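Local coordinates for protein putative streptothricin acetyltransferase (Bacillus anthracis, PDB 3PP9) that binds acetyl coenzyme A and, as a GNAT-family enzyme, probably transfers its acetyl group to the antibiotic streptothricin, at residues I77-L82 with I122-Q127; D17-I22 with L65-Y70; R9-N14 with E69-P74. All coordinates share one frame; numbering follows the deposited sequence. Where two conformers were deposited one is given.

Interaction 1: residues I77-L82 with I122-Q127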
# COMPACT_ATOMS: atom_id res chain seq x y z
N ILE A 77 -8.47 -4.37 -15.90
CA ILE A 77 -9.24 -5.34 -16.63
C ILE A 77 -9.68 -6.47 -15.73
O ILE A 77 -9.12 -6.65 -14.65
CB ILE A 77 -8.31 -5.96 -17.74
CG1 ILE A 77 -9.05 -6.79 -18.78
CG2 ILE A 77 -7.19 -6.81 -17.12
CD1 ILE A 77 -8.14 -7.09 -20.03
N ILE A 78 -10.72 -7.17 -16.16
CA ILE A 78 -11.19 -8.39 -15.50
C ILE A 78 -11.20 -9.54 -16.51
O ILE A 78 -11.62 -9.35 -17.67
CB ILE A 78 -12.59 -8.25 -14.86
CG1 ILE A 78 -12.48 -7.33 -13.66
CG2 ILE A 78 -13.13 -9.61 -14.44
CD1 ILE A 78 -13.82 -6.98 -12.97
N TYR A 79 -10.64 -10.68 -16.11
CA TYR A 79 -10.73 -11.87 -16.94
C TYR A 79 -11.63 -12.83 -16.20
O TYR A 79 -11.55 -12.95 -14.98
CB TYR A 79 -9.39 -12.54 -17.20
CG TYR A 79 -8.50 -11.76 -18.11
CD1 TYR A 79 -8.64 -11.84 -19.48
CD2 TYR A 79 -7.48 -10.98 -17.61
CE1 TYR A 79 -7.82 -11.12 -20.34
CE2 TYR A 79 -6.64 -10.28 -18.45
CZ TYR A 79 -6.81 -10.36 -19.81
OH TYR A 79 -5.97 -9.65 -20.66
N ILE A 80 -12.51 -13.49 -16.94
CA ILE A 80 -13.41 -14.49 -16.37
C ILE A 80 -13.06 -15.89 -16.86
O ILE A 80 -12.56 -16.07 -17.97
CB ILE A 80 -14.93 -14.21 -16.69
CG1 ILE A 80 -15.18 -14.03 -18.21
CG2 ILE A 80 -15.40 -12.98 -15.93
CD1 ILE A 80 -16.67 -13.84 -18.62
N ALA A 81 -13.31 -16.88 -16.01
CA ALA A 81 -13.11 -18.27 -16.33
C ALA A 81 -14.49 -18.88 -16.60
O ALA A 81 -15.37 -18.87 -15.73
CB ALA A 81 -12.46 -18.99 -15.15
N LEU A 82 -14.66 -19.45 -17.79
CA LEU A 82 -15.91 -20.06 -18.21
C LEU A 82 -15.77 -21.57 -18.38
O LEU A 82 -14.87 -22.03 -19.09
CB LEU A 82 -16.34 -19.47 -19.56
CG LEU A 82 -16.80 -18.02 -19.47
CD1 LEU A 82 -16.59 -17.30 -20.81
CD2 LEU A 82 -18.25 -17.98 -19.02
N ILE A 122 -4.00 -16.68 -13.40
CA ILE A 122 -2.71 -16.06 -13.17
C ILE A 122 -1.93 -16.01 -14.49
O ILE A 122 -1.32 -15.00 -14.84
CB ILE A 122 -1.90 -16.78 -12.06
CG1 ILE A 122 -2.55 -16.58 -10.70
CG2 ILE A 122 -0.45 -16.26 -12.00
CD1 ILE A 122 -2.62 -15.13 -10.20
N ALA A 123 -1.96 -17.10 -15.26
CA ALA A 123 -1.25 -17.11 -16.54
C ALA A 123 -1.76 -15.99 -17.43
O ALA A 123 -0.97 -15.29 -18.09
CB ALA A 123 -1.39 -18.45 -17.22
N GLN A 124 -3.08 -15.80 -17.48
CA GLN A 124 -3.62 -14.74 -18.31
C GLN A 124 -3.23 -13.36 -17.78
O GLN A 124 -3.00 -12.45 -18.55
CB GLN A 124 -5.14 -14.85 -18.44
CG GLN A 124 -5.77 -13.79 -19.32
CD GLN A 124 -5.32 -13.86 -20.76
OE1 GLN A 124 -5.50 -14.88 -21.41
NE2 GLN A 124 -4.76 -12.76 -21.28
N ALA A 125 -3.17 -13.21 -16.47
CA ALA A 125 -2.78 -11.96 -15.86
C ALA A 125 -1.34 -11.64 -16.23
O ALA A 125 -1.02 -10.48 -16.48
CB ALA A 125 -2.95 -12.03 -14.33
N LYS A 126 -0.48 -12.66 -16.30
CA LYS A 126 0.90 -12.43 -16.69
C LYS A 126 0.95 -11.94 -18.12
O LYS A 126 1.74 -11.06 -18.43
CB LYS A 126 1.78 -13.67 -16.49
CG LYS A 126 1.92 -14.08 -15.06
CD LYS A 126 2.97 -15.15 -14.83
CE LYS A 126 2.72 -16.45 -15.56
NZ LYS A 126 3.81 -17.43 -15.22
N GLN A 127 0.14 -12.51 -19.01
CA GLN A 127 0.11 -12.07 -20.42
C GLN A 127 -0.31 -10.60 -20.50
O GLN A 127 0.29 -9.81 -21.22
CB GLN A 127 -0.87 -12.92 -21.24
CG GLN A 127 -0.50 -14.39 -21.42
CD GLN A 127 0.59 -14.61 -22.43
OE1 GLN A 127 0.96 -15.76 -22.71
NE2 GLN A 127 1.09 -13.53 -23.02

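Interaction 2: residues D17-I22 with L65-Y70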
# COMPACT_ATOMS: atom_id res chain seq x y z
N ASP A 17 -24.97 -9.19 -16.50
CA ASP A 17 -26.22 -9.74 -15.96
C ASP A 17 -26.21 -11.27 -15.93
O ASP A 17 -27.04 -11.88 -15.25
CB ASP A 17 -27.41 -9.24 -16.77
CG ASP A 17 -27.63 -7.74 -16.64
OD1 ASP A 17 -27.00 -7.12 -15.76
OD2 ASP A 17 -28.44 -7.19 -17.42
N ASN A 18 -25.27 -11.88 -16.65
CA ASN A 18 -25.13 -13.34 -16.69
C ASN A 18 -24.09 -13.75 -15.65
O ASN A 18 -23.62 -14.90 -15.64
CB ASN A 18 -24.56 -13.77 -18.06
CG ASN A 18 -25.41 -13.32 -19.24
OD1 ASN A 18 -26.60 -13.04 -19.10
ND2 ASN A 18 -24.79 -13.28 -20.42
N PHE A 19 -23.75 -12.82 -14.77
CA PHE A 19 -22.73 -13.06 -13.81
C PHE A 19 -23.39 -13.70 -12.59
O PHE A 19 -24.20 -13.06 -11.90
CB PHE A 19 -22.04 -11.74 -13.49
CG PHE A 19 -20.60 -11.89 -13.18
CD1 PHE A 19 -19.64 -11.38 -14.05
CD2 PHE A 19 -20.18 -12.61 -12.09
CE1 PHE A 19 -18.31 -11.53 -13.78
CE2 PHE A 19 -18.85 -12.77 -11.83
CZ PHE A 19 -17.91 -12.23 -12.68
N PRO A 20 -23.07 -14.97 -12.33
CA PRO A 20 -23.68 -15.69 -11.24
C PRO A 20 -23.07 -15.39 -9.88
O PRO A 20 -22.06 -14.69 -9.79
CB PRO A 20 -23.37 -17.14 -11.61
CG PRO A 20 -21.99 -17.05 -12.20
CD PRO A 20 -21.93 -15.71 -12.90
N GLU A 21 -23.73 -15.89 -8.84
CA GLU A 21 -23.25 -15.77 -7.47
C GLU A 21 -22.06 -16.71 -7.43
O GLU A 21 -22.18 -17.88 -7.78
CB GLU A 21 -24.29 -16.24 -6.43
CG GLU A 21 -25.53 -15.39 -6.29
CD GLU A 21 -26.56 -15.94 -5.30
OE1 GLU A 21 -26.38 -17.07 -4.78
OE2 GLU A 21 -27.57 -15.24 -5.05
N ILE A 22 -20.92 -16.18 -7.05
CA ILE A 22 -19.72 -16.99 -6.96
C ILE A 22 -19.35 -17.04 -5.50
O ILE A 22 -19.32 -16.01 -4.85
CB ILE A 22 -18.63 -16.37 -7.83
CG1 ILE A 22 -19.00 -16.60 -9.30
CG2 ILE A 22 -17.28 -16.98 -7.51
CD1 ILE A 22 -18.11 -15.93 -10.26
N LEU A 65 -16.09 -3.79 -4.90
CA LEU A 65 -15.75 -4.22 -6.27
C LEU A 65 -16.94 -4.08 -7.21
O LEU A 65 -17.97 -4.75 -7.02
CB LEU A 65 -15.31 -5.69 -6.28
CG LEU A 65 -15.05 -6.31 -7.65
CD1 LEU A 65 -13.97 -5.53 -8.43
CD2 LEU A 65 -14.67 -7.79 -7.53
N VAL A 66 -16.81 -3.20 -8.21
CA VAL A 66 -17.86 -2.98 -9.20
C VAL A 66 -17.26 -3.40 -10.54
O VAL A 66 -16.40 -2.70 -11.07
CB VAL A 66 -18.29 -1.52 -9.25
CG1 VAL A 66 -19.36 -1.31 -10.33
CG2 VAL A 66 -18.81 -1.08 -7.88
N TYR A 67 -17.72 -4.53 -11.07
CA TYR A 67 -17.14 -5.06 -12.32
C TYR A 67 -17.12 -4.07 -13.48
O TYR A 67 -16.15 -4.00 -14.25
CB TYR A 67 -17.83 -6.35 -12.80
CG TYR A 67 -17.97 -7.49 -11.82
CD1 TYR A 67 -16.94 -7.86 -10.98
CD2 TYR A 67 -19.11 -8.28 -11.84
CE1 TYR A 67 -17.08 -8.95 -10.11
CE2 TYR A 67 -19.27 -9.35 -10.98
CZ TYR A 67 -18.27 -9.68 -10.12
OH TYR A 67 -18.45 -10.76 -9.29
N ASN A 68 -18.18 -3.27 -13.62
CA ASN A 68 -18.26 -2.31 -14.73
C ASN A 68 -17.11 -1.30 -14.79
O ASN A 68 -16.80 -0.76 -15.84
CB ASN A 68 -19.61 -1.57 -14.66
CG ASN A 68 -19.92 -0.78 -15.90
OD1 ASN A 68 -20.29 0.40 -15.83
ND2 ASN A 68 -19.78 -1.41 -17.06
N GLU A 69 -16.48 -1.06 -13.64
CA GLU A 69 -15.36 -0.13 -13.57
C GLU A 69 -14.12 -0.65 -14.27
O GLU A 69 -13.18 0.10 -14.49
CB GLU A 69 -14.97 0.13 -12.10
CG GLU A 69 -16.03 0.80 -11.27
CD GLU A 69 -15.57 1.08 -9.84
OE1 GLU A 69 -14.42 0.75 -9.48
OE2 GLU A 69 -16.37 1.65 -9.08
N TYR A 70 -14.13 -1.93 -14.62
CA TYR A 70 -13.00 -2.60 -15.26
C TYR A 70 -13.22 -2.91 -16.71
O TYR A 70 -12.38 -3.53 -17.34
CB TYR A 70 -12.63 -3.88 -14.48
CG TYR A 70 -12.09 -3.57 -13.11
CD1 TYR A 70 -12.93 -3.26 -12.07
CD2 TYR A 70 -10.73 -3.59 -12.87
CE1 TYR A 70 -12.43 -2.94 -10.82
CE2 TYR A 70 -10.22 -3.28 -11.62
CZ TYR A 70 -11.07 -2.97 -10.61
OH TYR A 70 -10.56 -2.66 -9.36
O HOH W 1 -21.05 -11.57 -9.10

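Interaction 3: residues R9-N14 with E69-P74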
# COMPACT_ATOMS: atom_id res chain seq x y z
N ARG A 9 -11.34 -15.40 -20.72
CA ARG A 9 -11.41 -14.25 -21.63
C ARG A 9 -11.79 -12.98 -20.89
O ARG A 9 -12.26 -13.02 -19.78
CB ARG A 9 -12.40 -14.43 -22.79
CG ARG A 9 -13.88 -14.59 -22.41
CD ARG A 9 -14.77 -14.30 -23.63
NE ARG A 9 -16.17 -14.52 -23.32
CZ ARG A 9 -16.95 -13.66 -22.67
NH1 ARG A 9 -16.47 -12.54 -22.17
NH2 ARG A 9 -18.23 -13.97 -22.44
N GLU A 10 -11.55 -11.85 -21.54
CA GLU A 10 -11.85 -10.54 -20.97
C GLU A 10 -13.35 -10.35 -20.77
O GLU A 10 -14.18 -10.71 -21.65
CB GLU A 10 -11.29 -9.44 -21.88
CG GLU A 10 -11.50 -8.02 -21.38
CD GLU A 10 -10.85 -6.98 -22.32
OE1 GLU A 10 -10.21 -7.38 -23.30
OE2 GLU A 10 -10.98 -5.78 -22.04
N LEU A 11 -13.68 -9.78 -19.62
CA LEU A 11 -15.07 -9.47 -19.26
C LEU A 11 -15.65 -8.46 -20.25
O LEU A 11 -14.97 -7.51 -20.66
CB LEU A 11 -15.12 -8.86 -17.86
CG LEU A 11 -16.51 -8.53 -17.31
CD1 LEU A 11 -17.24 -9.79 -17.01
CD2 LEU A 11 -16.37 -7.70 -16.05
N GLU A 12 -16.92 -8.66 -20.60
CA GLU A 12 -17.67 -7.80 -21.54
C GLU A 12 -18.90 -7.26 -20.84
O GLU A 12 -19.42 -7.87 -19.92
CB GLU A 12 -18.11 -8.63 -22.76
CG GLU A 12 -16.95 -9.21 -23.58
CD GLU A 12 -17.36 -10.24 -24.64
OE1 GLU A 12 -18.58 -10.49 -24.85
OE2 GLU A 12 -16.43 -10.82 -25.25
N THR A 13 -19.37 -6.11 -21.30
CA THR A 13 -20.56 -5.50 -20.75
C THR A 13 -21.72 -6.49 -20.74
O THR A 13 -22.44 -6.62 -19.76
CB THR A 13 -20.95 -4.28 -21.58
OG1 THR A 13 -19.89 -3.30 -21.54
CG2 THR A 13 -22.23 -3.67 -21.04
N ASN A 14 -21.86 -7.23 -21.84
CA ASN A 14 -22.93 -8.20 -21.99
C ASN A 14 -22.86 -9.38 -20.98
O ASN A 14 -23.81 -10.13 -20.85
CB ASN A 14 -23.05 -8.64 -23.48
CG ASN A 14 -23.49 -7.49 -24.44
OD1 ASN A 14 -23.34 -7.60 -25.67
ND2 ASN A 14 -24.01 -6.39 -23.88
N GLU A 69 -16.48 -1.06 -13.64
CA GLU A 69 -15.36 -0.13 -13.57
C GLU A 69 -14.12 -0.65 -14.27
O GLU A 69 -13.18 0.10 -14.49
CB GLU A 69 -14.97 0.13 -12.10
CG GLU A 69 -16.03 0.80 -11.27
CD GLU A 69 -15.57 1.08 -9.84
OE1 GLU A 69 -14.42 0.75 -9.48
OE2 GLU A 69 -16.37 1.65 -9.08
N TYR A 70 -14.13 -1.93 -14.62
CA TYR A 70 -13.00 -2.60 -15.26
C TYR A 70 -13.22 -2.91 -16.71
O TYR A 70 -12.38 -3.53 -17.34
CB TYR A 70 -12.63 -3.88 -14.48
CG TYR A 70 -12.09 -3.57 -13.11
CD1 TYR A 70 -12.93 -3.26 -12.07
CD2 TYR A 70 -10.73 -3.59 -12.87
CE1 TYR A 70 -12.43 -2.94 -10.82
CE2 TYR A 70 -10.22 -3.28 -11.62
CZ TYR A 70 -11.07 -2.97 -10.61
OH TYR A 70 -10.56 -2.66 -9.36
N ILE A 71 -14.34 -2.46 -17.26
CA ILE A 71 -14.64 -2.70 -18.66
C ILE A 71 -14.22 -1.49 -19.49
O ILE A 71 -14.48 -0.35 -19.10
CB ILE A 71 -16.14 -3.03 -18.87
CG1 ILE A 71 -16.45 -4.35 -18.17
CG2 ILE A 71 -16.46 -3.13 -20.37
CD1 ILE A 71 -17.89 -4.80 -18.22
N ASN A 72 -13.51 -1.75 -20.58
CA ASN A 72 -13.07 -0.70 -21.49
C ASN A 72 -12.14 0.32 -20.81
O ASN A 72 -12.39 1.53 -20.83
CB ASN A 72 -14.31 -0.02 -22.09
CG ASN A 72 -14.00 0.87 -23.28
OD1 ASN A 72 -12.95 0.74 -23.92
ND2 ASN A 72 -14.93 1.77 -23.60
N LYS A 73 -11.07 -0.17 -20.21
CA LYS A 73 -10.12 0.67 -19.52
C LYS A 73 -8.72 0.33 -19.99
O LYS A 73 -8.38 -0.84 -20.15
CB LYS A 73 -10.16 0.41 -18.01
CG LYS A 73 -11.53 0.54 -17.37
CD LYS A 73 -12.09 1.94 -17.30
CE LYS A 73 -11.35 2.81 -16.31
NZ LYS A 73 -12.11 4.08 -16.08
N PRO A 74 -7.89 1.35 -20.15
CA PRO A 74 -6.54 1.02 -20.57
C PRO A 74 -5.68 0.28 -19.56
O PRO A 74 -4.97 -0.67 -19.94
CB PRO A 74 -5.90 2.40 -20.81
CG PRO A 74 -7.01 3.35 -20.91
CD PRO A 74 -8.17 2.79 -20.19
O HOH W 2 -9.29 -3.58 -21.72
O HOH W 3 -13.13 -4.83 -20.91

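Interaction 1: residues I77-L82 with I122-Q127
A CH-pi contact between Y79 and Q124 joins strand 76-83 of the central sheet to helix 117-131, which lies across one side of it. CG of Q124 sits 3.3 Å from the centroid of the Y79 ring and 6° off the ring normal, so the methylene stands almost exactly over the middle of the face. With CG anti to the backbone N (chi1 -179°), Q124 reaches away from the helix toward the strand; the bend at chi2 then carries the amide out past the middle of the ring to its hydroxyl end. There NE2 of Q124 comes within 3.4 Å of OH of Y79, and the amide plane is turned 36° from that of the ring. In the GNAT fold, helices pack on the faces of a mixed sheet, and here the strand contributes the flat surface and the helix a single bent side chain. The opposite face of Y79 is met by CG1 of I77, two residues earlier on the same strand, so that the ring lies between I77 CG1, set off toward the rim, and Q124 CG over its centre. Beside this pair A125 packs on L93 of strand 86-95, while I77 also reaches W128, one turn further along the helix.

Interaction 2: residues D17-I22 with L65-Y70
OH of Y67 lies 2.7 Å from water 1, which approaches at the edge of the tyrosine ring and in its plane. The same water donates a weak, long hydrogen bond to O of P20, at 3.4 Å, and so links the hydroxyl loosely to the backbone that follows F19. The main contact is the face-to-face stack of the F19 and Y67 rings, whose centroids are 4.1 Å apart and whose planes are tilted by 28°. The rings overlap only in part: CE2 of Y67 stands 3.3 Å above the phenylalanine plane, over its centre, whereas CE1 of F19 lies over the tyrosine face. The hydroxyl end is close as well, with OH of Y67 3.3 Å from CE2 of F19. The two side chains come from opposite directions. CG of Y67 is anti to its carbonyl carbon (chi1 -52°), which sends the ring away from the short 3-10 turn 67-70 toward the other loop. This aromatic pair joins the loop after strand 7-10 to the loop that leads into strand 76-83, over side chains of strands 76-83 and 86-95, near the 7-10 end of the mixed sheet of the GNAT fold. The turn that carries Y67 is closed by backbone hydrogen bonds from N of E69 to O of V66 and, at 2.9 Å, from N of Y70 to O of Y67. Sheet residues support the stack: F19 packs on I80 and I87, and Y67 on I78. L16, just before the segment 17-22, also packs on Y67. The side chain of Y67 is about 12 Å from the bound acetyl coenzyme A, too far to touch it.

Interaction 3: residues R9-N14 with E69-P74
Segment 9-14 leaves strand 7-10 after E10, runs extended through L11 and E12, and enters a 3-10 turn at T13; segment 69-74 comes out of a 3-10 turn at Y70 and swings through N72, whose phi and psi are both positive (61° and 55°). The backbones come nearest at E12 and I71, with CA atoms 6.6 Å apart, and no direct hydrogen bond joins them. I71 carries the apolar contact. Its CG1 is anti to the carbonyl carbon (chi1 -65°) and the chain continues extended, laying CD1 against the backbone at the E12-T13 peptide, 3.7 Å from C of E12. The same CD1 meets CD2 of L11 at 3.9 Å, the leucine crossing it at about a right angle. The other branch of I71 turns to the threonine: CG2 lies 3.6 Å from OG1 of T13, a hydroxyl against a methyl group. Two waters bridge the polar groups. Water 3 accepts from N of N72 at 3.1 Å and lies 2.6 Å from OE2 of E10 and close to O of L11. Water 2 lies between OE2 of E10 and O of K73. Within the first segment NH1 of R9 donates to O of E10 at 3.0 Å, in the guanidinium plane; the arginine also forms a salt bridge with D15, whose carboxylate takes N of E12 as well. Beyond the contact, L11 turns in to F19 and Y67 and I71 touches L16. Backbone bonds of R9 to I80 and L11 to I78 hold the first segment along strand 76-83, at the outer edge of the sheet, while Y70 packs on Q76 and I78 of that strand.

Overall arrangement
From the N terminus, the chain passes through 9-14 and then 17-22 before strands 25-36 and 43-56; the loop at 65-74 returns to both. Interaction 3 thus closes a long loop from 9-14 to 69-74, and interaction 2, from 17-22 to 65-70, closes a shorter one within it, E69 and Y70 belonging to both. Interaction 1 closes a separate loop, through strands 86-95 and 101-108, from strand 76-83 to helix 117-131. I78 and I80 tie the three together: their backbones pair with strand 7-10 and its extension at L11, while their side chains pack on Y70, Y67 and F19. Together the contacts join the sheet's edge, the two loops beside it and the helix.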